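Local coordinates for xylose isomerase-like TIM barrel domain-containing protein (Parabacteroides distasonis, PDB 4KW2) that is of unknown function but adopts the xylose isomerase-like TIM barrel and may, as in relatives, act as a sugar isomerase or related enzyme, at residues H32-T35 / L36-L40; Q57-G60 / A61-K65; L81-E84 / F85-G89; F110-A113 / H114-A118. All coordinates share one frame; numbering follows the deposited sequence. Where two conformers were deposited one is given.

Interaction 1: residues H32-T35 / L36-L40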
loop_
_atom_site.group_PDB
_atom_site.type_symbol
_atom_site.label_atom_id
_atom_site.label_comp_id
_atom_site.label_asym_id
_atom_site.label_seq_id
_atom_site.Cartn_x
_atom_site.Cartn_y
_atom_site.Cartn_z
ATOM N N HIS A 32 -15.682 3.999 -4.004
ATOM C CA HIS A 32 -15.762 5.394 -3.559
ATOM C C HIS A 32 -15.683 6.394 -4.710
ATOM O O HIS A 32 -16.069 7.553 -4.542
ATOM C CB HIS A 32 -14.708 5.714 -2.497
ATOM C CG HIS A 32 -13.299 5.674 -2.996
ATOM N ND1 HIS A 32 -12.511 4.547 -2.904
ATOM C CD2 HIS A 32 -12.530 6.626 -3.573
ATOM C CE1 HIS A 32 -11.319 4.804 -3.413
ATOM N NE2 HIS A 32 -11.305 6.059 -3.824
ATOM N N ASN A 33 -15.193 5.940 -5.868
ATOM C CA ASN A 33 -15.157 6.690 -7.128
ATOM C C ASN A 33 -16.514 6.773 -7.822
ATOM O O ASN A 33 -16.667 7.453 -8.835
ATOM C CB ASN A 33 -14.139 6.050 -8.097
ATOM C CG ASN A 33 -14.451 4.591 -8.424
ATOM O OD1 ASN A 33 -14.640 3.764 -7.532
ATOM N ND2 ASN A 33 -14.479 4.268 -9.710
ATOM N N LEU A 34 -17.483 6.024 -7.307
ATOM C CA LEU A 34 -18.852 6.063 -7.805
ATOM C C LEU A 34 -19.746 6.779 -6.786
ATOM O O LEU A 34 -19.315 7.100 -5.674
ATOM C CB LEU A 34 -19.365 4.642 -8.023
ATOM C CG LEU A 34 -18.545 3.734 -8.943
ATOM C CD1 LEU A 34 -19.235 2.384 -9.071
ATOM C CD2 LEU A 34 -18.367 4.366 -10.311
ATOM N N THR A 35 -20.994 7.026 -7.166
ATOM C CA THR A 35 -21.996 7.488 -6.215
ATOM C C THR A 35 -22.416 6.309 -5.334
ATOM O O THR A 35 -22.147 5.156 -5.670
ATOM C CB THR A 35 -23.244 8.042 -6.921
ATOM O OG1 THR A 35 -23.920 6.979 -7.612
ATOM C CG2 THR A 35 -22.879 9.169 -7.902
ATOM N N LEU A 36 -23.082 6.591 -4.217
ATOM C CA LEU A 36 -23.585 5.526 -3.352
ATOM C C LEU A 36 -24.647 4.677 -4.055
ATOM O O LEU A 36 -24.656 3.457 -3.899
ATOM C CB LEU A 36 -24.130 6.083 -2.039
ATOM C CG LEU A 36 -24.706 5.049 -1.058
ATOM C CD1 LEU A 36 -23.660 4.034 -0.640
ATOM C CD2 LEU A 36 -25.299 5.730 0.162
HETATM N N MSE A 37 -25.527 5.305 -4.833
HETATM C CA MSE A 37 -26.558 4.552 -5.573
HETATM C C MSE A 37 -25.915 3.598 -6.561
HETATM O O MSE A 37 -26.324 2.440 -6.660
HETATM C CB MSE A 37 -27.554 5.452 -6.312
HETATM C CG MSE A 37 -28.329 6.388 -5.385
HETATM SE SE MSE A 37 -29.417 5.421 -4.060
HETATM C CE MSE A 37 -28.232 5.646 -2.506
ATOM N N GLU A 38 -24.903 4.065 -7.295
ATOM C CA GLU A 38 -24.127 3.184 -8.187
ATOM C C GLU A 38 -23.406 2.072 -7.417
ATOM O O GLU A 38 -23.303 0.942 -7.886
ATOM C CB GLU A 38 -23.108 3.991 -8.989
ATOM C CG GLU A 38 -23.727 4.900 -10.039
ATOM C CD GLU A 38 -22.756 5.936 -10.607
ATOM O OE1 GLU A 38 -21.652 6.136 -10.047
ATOM O OE2 GLU A 38 -23.113 6.566 -11.627
ATOM N N THR A 39 -22.900 2.409 -6.237
ATOM C CA THR A 39 -22.254 1.436 -5.367
ATOM C C THR A 39 -23.241 0.336 -4.969
ATOM O O THR A 39 -22.889 -0.852 -4.963
ATOM C CB THR A 39 -21.683 2.126 -4.105
ATOM O OG1 THR A 39 -20.665 3.055 -4.489
ATOM C CG2 THR A 39 -21.110 1.116 -3.119
ATOM N N LEU A 40 -24.470 0.732 -4.644
ATOM C CA LEU A 40 -25.514 -0.230 -4.278
ATOM C C LEU A 40 -25.927 -1.094 -5.469
ATOM O O LEU A 40 -26.249 -2.268 -5.291
ATOM C CB LEU A 40 -26.733 0.469 -3.670
ATOM C CG LEU A 40 -26.526 1.192 -2.326
ATOM C CD1 LEU A 40 -27.866 1.634 -1.751
ATOM C CD2 LEU A 40 -25.783 0.329 -1.315
#
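Thr-35 and Glu-38 hold each other by two reciprocal bonds at the start of helix 36-46. The hydroxyl of Thr-35 accepts from the backbone of the third residue on, Glu-38 N to Thr-35 OG1 at 3.1 Å and nearly straight. In return the carboxylate of Glu-38 reaches back to the amide of Thr-35, with Thr-35 N to Glu-38 OE1 also 3.1 Å; that oxygen is met from above the carboxylate plane. This is a capping box, with Thr-35 as N-cap. Threonine suits the place because its short branch, turned with OG1 between the backbone N and the carbonyl carbon (chi1 66°), faces into the first turn. Glutamate suits the third position because its chain, extended beyond CG, can span the gap to the N-cap amide. Thr-35 O accepts from Thr-39 N (2.9 Å) and Thr-39 OG1 (2.8 Å), from opposite faces of the carbonyl plane. Leu-34 adds an apolar flank, its CB 3.4 Å from Glu-38 OE1, the two side chains crossing at about a right angle. Farther out, Gln-57 NE2 bonds both Leu-34 O and Thr-39 OG1, tying the turn to the loop that follows strand 50-53. The chemistry is that of a helix start whose end amide is given a side-chain acceptor, while the negative charge of Glu-38 near the amino-terminal end probably interacts favourably with the helix dipole.

Interaction 2: residues Q57-G60 / A61-K65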
loop_
_atom_site.group_PDB
_atom_site.type_symbol
_atom_site.label_atom_id
_atom_site.label_comp_id
_atom_site.label_asym_id
_atom_site.label_seq_id
_atom_site.Cartn_x
_atom_site.Cartn_y
_atom_site.Cartn_z
ATOM N N GLN A 57 -19.521 10.290 0.520
ATOM C CA GLN A 57 -19.769 9.805 -0.833
ATOM C C GLN A 57 -20.990 10.519 -1.405
ATOM O O GLN A 57 -22.026 10.619 -0.738
ATOM C CB GLN A 57 -20.018 8.295 -0.842
ATOM C CG GLN A 57 -19.965 7.690 -2.238
ATOM C CD GLN A 57 -20.109 6.180 -2.242
ATOM O OE1 GLN A 57 -20.752 5.602 -1.370
ATOM N NE2 GLN A 57 -19.506 5.533 -3.227
ATOM N N GLU A 58 -20.867 10.997 -2.640
ATOM C CA GLU A 58 -22.003 11.532 -3.376
ATOM C C GLU A 58 -23.100 10.468 -3.422
ATOM O O GLU A 58 -22.837 9.299 -3.702
ATOM C CB GLU A 58 -21.572 11.921 -4.794
ATOM C CG GLU A 58 -22.696 12.343 -5.740
ATOM C CD GLU A 58 -23.091 13.805 -5.603
ATOM O OE1 GLU A 58 -22.682 14.459 -4.612
ATOM O OE2 GLU A 58 -23.823 14.298 -6.494
ATOM N N LEU A 59 -24.330 10.870 -3.130
ATOM C CA LEU A 59 -25.435 9.915 -3.081
ATOM C C LEU A 59 -25.830 9.479 -4.488
ATOM O O LEU A 59 -25.882 8.290 -4.768
ATOM C CB LEU A 59 -26.639 10.502 -2.339
ATOM C CG LEU A 59 -26.491 10.788 -0.838
ATOM C CD1 LEU A 59 -27.820 11.274 -0.271
ATOM C CD2 LEU A 59 -26.026 9.559 -0.071
ATOM N N GLY A 60 -26.079 10.445 -5.373
ATOM C CA GLY A 60 -26.506 10.157 -6.742
ATOM C C GLY A 60 -28.022 10.112 -6.864
ATOM O O GLY A 60 -28.729 10.075 -5.859
ATOM N N ALA A 61 -28.522 10.124 -8.096
ATOM C CA ALA A 61 -29.968 10.108 -8.340
ATOM C C ALA A 61 -30.582 8.867 -7.688
ATOM O O ALA A 61 -30.011 7.783 -7.779
ATOM C CB ALA A 61 -30.256 10.120 -9.832
ATOM N N PRO A 62 -31.762 9.005 -7.057
ATOM C CA PRO A 62 -32.721 10.112 -7.086
ATOM C C PRO A 62 -32.381 11.341 -6.251
ATOM O O PRO A 62 -33.115 12.328 -6.308
ATOM C CB PRO A 62 -33.992 9.465 -6.531
ATOM C CG PRO A 62 -33.473 8.483 -5.540
ATOM C CD PRO A 62 -32.207 7.935 -6.142
ATOM N N PHE A 63 -31.300 11.300 -5.478
ATOM C CA PHE A 63 -30.904 12.474 -4.700
ATOM C C PHE A 63 -30.377 13.539 -5.634
ATOM O O PHE A 63 -29.846 13.216 -6.696
ATOM C CB PHE A 63 -29.852 12.123 -3.653
ATOM C CG PHE A 63 -30.348 11.160 -2.630
ATOM C CD1 PHE A 63 -31.037 11.614 -1.522
ATOM C CD2 PHE A 63 -30.172 9.796 -2.802
ATOM C CE1 PHE A 63 -31.512 10.726 -0.580
ATOM C CE2 PHE A 63 -30.652 8.902 -1.871
ATOM C CZ PHE A 63 -31.321 9.370 -0.757
ATOM N N PRO A 64 -30.537 14.811 -5.256
ATOM C CA PRO A 64 -30.026 15.870 -6.115
ATOM C C PRO A 64 -28.506 15.919 -6.102
ATOM O O PRO A 64 -27.869 15.409 -5.173
ATOM C CB PRO A 64 -30.635 17.147 -5.525
ATOM C CG PRO A 64 -31.022 16.808 -4.130
ATOM C CD PRO A 64 -31.232 15.326 -4.064
ATOM N N LYS A 65 -27.941 16.519 -7.140
ATOM C CA LYS A 65 -26.495 16.601 -7.304
ATOM C C LYS A 65 -25.859 17.393 -6.157
ATOM O O LYS A 65 -26.467 18.327 -5.632
ATOM C CB LYS A 65 -26.156 17.246 -8.652
ATOM C CG LYS A 65 -24.737 17.001 -9.120
ATOM C CD LYS A 65 -24.596 17.332 -10.597
ATOM C CE LYS A 65 -23.144 17.307 -11.032
ATOM N NZ LYS A 65 -22.995 17.692 -12.463
HETATM O O HOH W 1 -26.138 13.253 -4.997
#
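The phenyl ring of Phe-63 carries Leu-59 on one face and Gly-60 O at its edge. Leu-59 CD1 stands almost over the ring centre, 3.5 Å from the centroid and 14° off the normal, a CH-pi contact, while Leu-59 CB lies 3.6 Å from Phe-63 CD2. Gly-60 O approaches in the ring plane, 3.4 Å from Phe-63 CD2, and the same oxygen accepts from Phe-63 N at 2.9 Å through a bent bond of 132°. Phe-63 therefore folds back on the residues just before it, across a turn that includes the cis peptide bond preceding Pro-62. Glycine fits position 60 because, at its backbone angles with positive phi, a CB there would be jammed against the carbonyl oxygen of Leu-59. On the polar side a water accepts from Gly-60 N and donates to Pro-64 O, 2.8 Å from each, bridging the two arms of the loop. The carboxylate of Glu-58 lies beside that bridge, its OE2 3.6 Å from Lys-65 CA. Helix 75-86 supports the ring through Leu-80 and Leu-81. The loop is thus held by a CH-pi contact on one side, while on the other the water satisfies Gly-60 N and Pro-64 O, and Glu-66 N donates to Glu-58 OE2.

Interaction 3: residues L81-E84 / F85-G89. With SO4 (sulfate ion), chain G.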
loop_
_atom_site.group_PDB
_atom_site.type_symbol
_atom_site.label_atom_id
_atom_site.label_comp_id
_atom_site.label_asym_id
_atom_site.label_seq_id
_atom_site.Cartn_x
_atom_site.Cartn_y
_atom_site.Cartn_z
ATOM N N LEU A 81 -33.253 7.568 1.514
ATOM C CA LEU A 81 -32.094 6.680 1.605
ATOM C C LEU A 81 -32.517 5.286 2.078
ATOM O O LEU A 81 -32.086 4.283 1.516
ATOM C CB LEU A 81 -31.025 7.272 2.536
ATOM C CG LEU A 81 -29.698 6.510 2.638
ATOM C CD1 LEU A 81 -29.083 6.329 1.262
ATOM C CD2 LEU A 81 -28.736 7.234 3.569
ATOM N N ARG A 82 -33.376 5.228 3.095
ATOM C CA ARG A 82 -33.908 3.949 3.564
ATOM C C ARG A 82 -34.632 3.200 2.443
ATOM O O ARG A 82 -34.419 2.001 2.250
ATOM C CB ARG A 82 -34.845 4.145 4.763
ATOM C CG ARG A 82 -34.127 4.523 6.053
ATOM C CD ARG A 82 -35.006 4.305 7.281
ATOM N NE ARG A 82 -36.260 5.052 7.194
ATOM C CZ ARG A 82 -36.422 6.340 7.515
ATOM N NH1 ARG A 82 -35.409 7.082 7.961
ATOM N NH2 ARG A 82 -37.618 6.899 7.378
ATOM N N HIS A 83 -35.467 3.917 1.699
ATOM C CA HIS A 83 -36.214 3.332 0.587
ATOM C C HIS A 83 -35.294 2.768 -0.500
ATOM O O HIS A 83 -35.542 1.684 -1.030
ATOM C CB HIS A 83 -37.151 4.384 -0.010
ATOM C CG HIS A 83 -37.828 3.949 -1.271
ATOM N ND1 HIS A 83 -38.867 3.043 -1.284
ATOM C CD2 HIS A 83 -37.613 4.295 -2.562
ATOM C CE1 HIS A 83 -39.260 2.848 -2.530
ATOM N NE2 HIS A 83 -38.517 3.596 -3.326
ATOM N N GLU A 84 -34.238 3.514 -0.825
ATOM C CA GLU A 84 -33.290 3.132 -1.869
ATOM C C GLU A 84 -32.502 1.861 -1.520
ATOM O O GLU A 84 -32.232 1.033 -2.387
ATOM C CB GLU A 84 -32.326 4.290 -2.164
ATOM C CG GLU A 84 -32.950 5.451 -2.935
ATOM C CD GLU A 84 -33.544 5.031 -4.265
ATOM O OE1 GLU A 84 -32.830 4.391 -5.068
ATOM O OE2 GLU A 84 -34.728 5.338 -4.505
ATOM N N PHE A 85 -32.127 1.714 -0.254
ATOM C CA PHE A 85 -31.563 0.450 0.227
ATOM C C PHE A 85 -32.587 -0.684 0.118
ATOM O O PHE A 85 -32.298 -1.749 -0.423
ATOM C CB PHE A 85 -31.089 0.586 1.674
ATOM C CG PHE A 85 -29.683 1.108 1.811
ATOM C CD1 PHE A 85 -28.606 0.235 1.832
ATOM C CD2 PHE A 85 -29.436 2.465 1.942
ATOM C CE1 PHE A 85 -27.312 0.702 1.977
ATOM C CE2 PHE A 85 -28.143 2.941 2.077
ATOM C CZ PHE A 85 -27.079 2.061 2.100
ATOM N N LYS A 86 -33.793 -0.434 0.616
ATOM C CA LYS A 86 -34.815 -1.473 0.718
ATOM C C LYS A 86 -35.198 -2.067 -0.639
ATOM O O LYS A 86 -35.271 -3.284 -0.770
ATOM C CB LYS A 86 -36.066 -0.930 1.418
ATOM C CG LYS A 86 -37.099 -1.990 1.783
ATOM C CD LYS A 86 -38.497 -1.402 1.848
ATOM C CE LYS A 86 -39.549 -2.472 2.109
ATOM N NZ LYS A 86 -39.586 -2.904 3.535
ATOM N N ILE A 87 -35.449 -1.219 -1.638
ATOM C CA ILE A 87 -35.837 -1.707 -2.966
ATOM C C ILE A 87 -34.731 -2.480 -3.684
ATOM O O ILE A 87 -35.002 -3.132 -4.690
ATOM C CB ILE A 87 -36.345 -0.582 -3.899
ATOM C CG1 ILE A 87 -35.221 0.403 -4.260
ATOM C CG2 ILE A 87 -37.544 0.124 -3.270
ATOM C CD1 ILE A 87 -35.639 1.417 -5.303
ATOM N N ARG A 88 -33.495 -2.404 -3.188
ATOM C CA ARG A 88 -32.391 -3.200 -3.741
ATOM C C ARG A 88 -32.102 -4.476 -2.953
ATOM O O ARG A 88 -31.233 -5.259 -3.342
ATOM C CB ARG A 88 -31.122 -2.361 -3.818
ATOM C CG ARG A 88 -31.205 -1.225 -4.820
ATOM C CD ARG A 88 -29.919 -0.434 -4.795
ATOM N NE ARG A 88 -29.803 0.508 -5.896
ATOM C CZ ARG A 88 -30.379 1.706 -5.945
ATOM N NH1 ARG A 88 -31.156 2.140 -4.960
ATOM N NH2 ARG A 88 -30.171 2.479 -6.999
ATOM N N GLY A 89 -32.824 -4.684 -1.854
ATOM C CA GLY A 89 -32.627 -5.854 -1.005
ATOM C C GLY A 89 -31.307 -5.822 -0.260
ATOM O O GLY A 89 -30.695 -6.865 -0.038
HETATM S S SO4 G . -40.339 1.627 1.577
HETATM O O1 SO4 G . -40.947 0.444 2.230
HETATM O O2 SO4 G . -41.388 2.657 1.392
HETATM O O3 SO4 G . -39.243 2.165 2.419
HETATM O O4 SO4 G . -39.779 1.241 0.263
#
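Helical bonds join the segments from Phe-85 N to Leu-81 O, Lys-86 N to Arg-82 O and Ile-87 N to His-83 O, and the turn then closes in a Schellman motif. Gly-89 takes the positive phi (69°) that glycine adopts without strain. Arg-88 folds its extended chain back over this last turn. Its NH1 donates to two oxygens of Glu-84, the carboxylate OE1 at 2.8 Å in a salt bridge and the main-chain O at 3.0 Å, both near the guanidinium plane. OE1 is met on its anti side but well out of the carboxylate plane, and carboxylate and guanidinium planes stand 66° apart. Outside the segments, NE of Arg-88 forms a salt bridge with Asp-41 of helix 36-46. Were Arg-88 shortened to an alanine, the buried Glu-84 carboxylate would probably lose this charged mate, and the salt bridge to Asp-41 would go too. In the adjacent pair, also four residues apart, Ile-87 CG2 sits over one face of the His-83 imidazole, 3.7 Å from its centroid. His-83 ND1 donates to O4 of a sulfate, probably from the crystallisation liquor, beside the aliphatic chain of Lys-86. Leu-81 CD1, 3.6 Å from Phe-85 CE2, lies alongside the ring on the buried side; large apolar residues suit that side. Arg-88 thus fastens its own last turn through Glu-84 and ties it to helix 36-46 through Asp-41, its charge probably offsetting part of theirs.

Interaction 4: residues F110-A113 / H114-A118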
loop_
_atom_site.group_PDB
_atom_site.type_symbol
_atom_site.label_atom_id
_atom_site.label_comp_id
_atom_site.label_asym_id
_atom_site.label_seq_id
_atom_site.Cartn_x
_atom_site.Cartn_y
_atom_site.Cartn_z
ATOM N N PHE A 110 -24.492 8.805 15.826
ATOM C CA PHE A 110 -25.341 7.746 16.381
ATOM C C PHE A 110 -26.825 7.983 16.109
ATOM O O PHE A 110 -27.565 7.039 15.846
ATOM C CB PHE A 110 -25.123 7.601 17.891
ATOM C CG PHE A 110 -23.996 6.678 18.256
ATOM C CD1 PHE A 110 -22.677 7.103 18.176
ATOM C CD2 PHE A 110 -24.255 5.387 18.685
ATOM C CE1 PHE A 110 -21.637 6.256 18.510
ATOM C CE2 PHE A 110 -23.219 4.532 19.023
ATOM C CZ PHE A 110 -21.908 4.968 18.935
ATOM N N ALA A 111 -27.264 9.237 16.195
ATOM C CA ALA A 111 -28.652 9.587 15.874
ATOM C C ALA A 111 -28.961 9.259 14.418
ATOM O O ALA A 111 -30.011 8.703 14.110
ATOM C CB ALA A 111 -28.913 11.063 16.143
ATOM N N PHE A 112 -28.035 9.605 13.530
ATOM C CA PHE A 112 -28.185 9.336 12.102
ATOM C C PHE A 112 -28.220 7.836 11.804
ATOM O O PHE A 112 -29.099 7.364 11.093
ATOM C CB PHE A 112 -27.051 9.992 11.315
ATOM C CG PHE A 112 -27.086 9.686 9.849
ATOM C CD1 PHE A 112 -28.044 10.264 9.034
ATOM C CD2 PHE A 112 -26.163 8.815 9.282
ATOM C CE1 PHE A 112 -28.081 9.987 7.677
ATOM C CE2 PHE A 112 -26.198 8.529 7.929
ATOM C CZ PHE A 112 -27.157 9.120 7.123
ATOM N N ALA A 113 -27.258 7.098 12.347
ATOM C CA ALA A 113 -27.231 5.644 12.205
ATOM C C ALA A 113 -28.572 5.027 12.596
ATOM O O ALA A 113 -29.108 4.182 11.879
ATOM C CB ALA A 113 -26.114 5.047 13.045
ATOM N N HIS A 114 -29.105 5.456 13.732
ATOM C CA HIS A 114 -30.394 4.972 14.219
ATOM C C HIS A 114 -31.527 5.354 13.271
ATOM O O HIS A 114 -32.397 4.543 12.973
ATOM C CB HIS A 114 -30.673 5.546 15.607
ATOM C CG HIS A 114 -32.016 5.177 16.154
ATOM N ND1 HIS A 114 -32.255 3.979 16.793
ATOM C CD2 HIS A 114 -33.193 5.846 16.156
ATOM C CE1 HIS A 114 -33.521 3.926 17.164
ATOM N NE2 HIS A 114 -34.113 5.045 16.789
ATOM N N LYS A 115 -31.504 6.592 12.796
ATOM C CA LYS A 115 -32.541 7.095 11.904
ATOM C C LYS A 115 -32.581 6.316 10.583
ATOM O O LYS A 115 -33.654 6.049 10.051
ATOM C CB LYS A 115 -32.327 8.594 11.649
ATOM C CG LYS A 115 -33.491 9.291 10.962
ATOM C CD LYS A 115 -33.586 10.770 11.328
ATOM C CE LYS A 115 -32.342 11.561 10.936
ATOM N NZ LYS A 115 -31.385 11.809 12.056
ATOM N N ILE A 116 -31.418 5.947 10.060
ATOM C CA ILE A 116 -31.344 5.184 8.811
ATOM C C ILE A 116 -31.619 3.696 9.053
ATOM O O ILE A 116 -31.984 2.965 8.137
ATOM C CB ILE A 116 -29.982 5.396 8.113
ATOM C CG1 ILE A 116 -29.813 6.875 7.744
ATOM C CG2 ILE A 116 -29.854 4.532 6.863
ATOM C CD1 ILE A 116 -30.904 7.426 6.839
ATOM N N GLY A 117 -31.451 3.258 10.295
ATOM C CA GLY A 117 -31.772 1.891 10.674
ATOM C C GLY A 117 -30.572 0.971 10.670
ATOM O O GLY A 117 -30.721 -0.230 10.502
ATOM N N ALA A 118 -29.381 1.527 10.857
ATOM C CA ALA A 118 -28.189 0.714 11.023
ATOM C C ALA A 118 -28.256 -0.001 12.366
ATOM O O ALA A 118 -28.870 0.498 13.315
ATOM C CB ALA A 118 -26.939 1.573 10.936
#
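Phe-112 and Ile-116, one turn apart, make the tight part of this contact. Ile-116 CG1 lies over one face of the phenyl ring, off centre toward the rim, with Phe-112 CZ 3.5 Å away and the centroid at 3.8 Å. A first torsion that sets CG opposite the backbone N (chi1 176°) slants the ring toward the C-terminal end of the helix, where it meets Ile-116. Phe-95 of strand 91-98 meets the same ring, and Cys-78 of helix 75-86 touches both residues. Loss of the ring, as with an alanine here, is likely to open a gap beside Ile-116 and take away the ring that meets Phe-95. Small residues allow close approach at the helix end, where Ala-113 CB and Ala-118 CB are 4.1 Å apart. The looser side is that of exposed His-114, whose ring leads away and which meets the preceding turn through CB only; Lys-115 lies beside helix 75-86. Ala-113 O takes Gly-117 N (3.0 Å) and Ala-118 N (2.9 Å) on opposite faces of its plane. Gly-117, at phi 97°, is the C-prime residue; a CB there would jam against Ile-116 O. Ala-118 N to Ala-113 O and a weak bond from Gly-117 N to His-114 O make a Schellman motif, which ends helix 103-116 and leads into strand 120-123, completing a beta-alpha-beta unit of the TIM barrel.

Overall arrangement
From the N terminus the four contacts come in series, none nesting or crossing, and each joins consecutive residues. Interaction 1 starts helix 36-46 after strand 23-27. Interaction 2 tightens the loop that follows strand 50-53, and it is tied to interaction 1, where Leu-36 N probably bonds to Glu-58 O. Interaction 3 ends helix 75-86 before strand 91-98; it packs on interaction 1 through Met-37 and Leu-40, and on interaction 2 where Phe-63 meets Leu-81. Interaction 4 ends helix 103-116 before strand 120-123. It meets interaction 3 through Ile-116 but stays about 7 Å, nearest atoms, from interaction 2. Together they join three neighbouring outer helices of the barrel.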